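Putative glutathione S-transferase (Sinorhizobium meliloti, PDB 4MDC) probably transfers glutathione to electrophilic substrates, acting as a homodimeric enzyme of the glutathione S-transferase family. Local coordinates at residues B[35-40]-B[189-194]. Residues are numbered along the deposited sequence; the frame is centred on the assembly and turned at random.
Sequences SRFVRL and ISYGDL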
# COMPACT_ATOMS: atom_id res chain seq x y z
N SER B 35 -5.26 11.74 0.51
CA SER B 35 -6.25 12.58 -0.04
C SER B 35 -5.63 13.82 -0.69
O SER B 35 -6.04 14.23 -1.77
CB SER B 35 -7.26 13.05 1.05
OG SER B 35 -8.06 12.00 1.62
N ARG B 36 -4.72 14.48 0.01
CA ARG B 36 -4.06 15.64 -0.51
C ARG B 36 -3.24 15.33 -1.75
O ARG B 36 -3.19 16.13 -2.66
CB ARG B 36 -3.19 16.31 0.57
CG ARG B 36 -4.01 17.00 1.64
CD ARG B 36 -3.14 17.78 2.56
NE ARG B 36 -3.98 18.69 3.37
CZ ARG B 36 -3.56 19.83 3.87
NH1 ARG B 36 -2.33 20.26 3.75
NH2 ARG B 36 -4.46 20.60 4.52
N PHE B 37 -2.65 14.15 -1.77
CA PHE B 37 -1.88 13.72 -2.92
C PHE B 37 -2.76 13.64 -4.17
O PHE B 37 -2.37 14.15 -5.23
CB PHE B 37 -1.29 12.35 -2.59
CG PHE B 37 -0.74 11.58 -3.76
CD1 PHE B 37 0.43 11.98 -4.42
CD2 PHE B 37 -1.36 10.44 -4.17
CE1 PHE B 37 0.97 11.22 -5.45
CE2 PHE B 37 -0.81 9.67 -5.20
CZ PHE B 37 0.35 10.06 -5.85
N VAL B 38 -3.91 13.01 -4.04
CA VAL B 38 -4.87 12.96 -5.14
C VAL B 38 -5.38 14.31 -5.57
O VAL B 38 -5.44 14.62 -6.74
CB VAL B 38 -6.01 12.00 -4.81
CG1 VAL B 38 -7.09 12.05 -5.88
CG2 VAL B 38 -5.45 10.58 -4.76
N ARG B 39 -5.69 15.17 -4.61
CA ARG B 39 -6.07 16.51 -4.95
C ARG B 39 -5.02 17.24 -5.78
O ARG B 39 -5.36 18.00 -6.70
CB ARG B 39 -6.41 17.32 -3.69
CG ARG B 39 -7.74 16.92 -3.08
CD ARG B 39 -7.87 17.45 -1.66
NE ARG B 39 -8.01 18.89 -1.63
CZ ARG B 39 -8.03 19.60 -0.50
NH1 ARG B 39 -7.80 19.01 0.68
NH2 ARG B 39 -8.20 20.93 -0.56
N LEU B 40 -3.75 17.08 -5.41
CA LEU B 40 -2.68 17.71 -6.12
C LEU B 40 -2.59 17.23 -7.54
O LEU B 40 -2.38 18.06 -8.46
CB LEU B 40 -1.34 17.53 -5.40
CG LEU B 40 -1.15 18.27 -4.07
CD1 LEU B 40 0.12 17.78 -3.38
CD2 LEU B 40 -1.08 19.77 -4.30
N ILE B 189 9.60 16.83 -11.88
CA ILE B 189 8.58 16.68 -10.87
C ILE B 189 7.73 15.42 -11.19
O ILE B 189 7.47 15.07 -12.38
CB ILE B 189 7.68 17.92 -10.76
CG1 ILE B 189 6.82 17.83 -9.48
CG2 ILE B 189 6.80 18.16 -11.99
CD1 ILE B 189 5.97 19.07 -9.20
N SER B 190 7.37 14.71 -10.16
CA SER B 190 6.57 13.50 -10.31
C SER B 190 5.59 13.32 -9.15
O SER B 190 5.60 14.06 -8.19
CB SER B 190 7.53 12.30 -10.36
OG SER B 190 8.07 12.01 -9.06
N TYR B 191 4.81 12.24 -9.24
CA TYR B 191 4.01 11.82 -8.08
C TYR B 191 4.82 11.73 -6.79
O TYR B 191 4.26 11.87 -5.70
CB TYR B 191 3.39 10.43 -8.39
CG TYR B 191 2.22 10.36 -9.34
CD1 TYR B 191 1.55 11.45 -9.80
CD2 TYR B 191 1.82 9.10 -9.87
CE1 TYR B 191 0.50 11.33 -10.68
CE2 TYR B 191 0.77 8.96 -10.73
CZ TYR B 191 0.06 10.12 -11.13
OH TYR B 191 -1.00 10.00 -12.02
N GLY B 192 6.09 11.30 -6.86
CA GLY B 192 6.95 11.21 -5.67
C GLY B 192 7.00 12.53 -4.88
O GLY B 192 6.88 12.54 -3.66
N ASP B 193 7.24 13.62 -5.59
CA ASP B 193 7.25 15.00 -4.99
C ASP B 193 5.89 15.34 -4.41
O ASP B 193 5.77 15.87 -3.26
CB ASP B 193 7.63 16.05 -6.04
CG ASP B 193 8.97 15.81 -6.63
OD1 ASP B 193 10.00 16.19 -6.02
OD2 ASP B 193 8.98 15.18 -7.75
N LEU B 194 4.82 15.04 -5.14
CA LEU B 194 3.47 15.35 -4.68
C LEU B 194 3.10 14.56 -3.45
O LEU B 194 2.45 15.04 -2.51
CB LEU B 194 2.41 15.19 -5.76
CG LEU B 194 2.59 15.96 -7.05
CD1 LEU B 194 1.42 15.77 -7.98
CD2 LEU B 194 2.85 17.42 -6.81
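F37 and L40 of helix 33-44 meet Y191 and L194 in the first turn of helix 191-205, a buried apolar contact between the N-terminal and C-terminal domains. F37 points the edge of its ring at the face of Y191 in a T-shaped stack, centroids 5.7 Å apart and planes at 78°. Swung to lie opposite the backbone N (chi1 166°), the phenyl of F37 reaches across to the other helix, where F37 CE1 lies 3.4 Å from Y191 O, near the ring plane. Its neighbour F37 CD1 sits 4.0 Å from L194 CB. T121 and L125 of helix 111-145 also touch F37. Beside it L40 CD1 rests 3.7 Å from L194 O, and L40 CB meets L194 CD1 at 4.2 Å. An alanine in place of F37 is likely to leave the face of Y191 without its aromatic partner and open a gap between the domains. Y191 OH is hydrogen-bonded to S90 O in helix 86-96. The helix start carries the N-capping box familiar from the GST C-terminal domain: S190 N donates to D193 OD2 (2.9 Å), and S190 OG accepts a weak bond from G192 N. D193 OD1 in turn receives L184 N and W220 NE1.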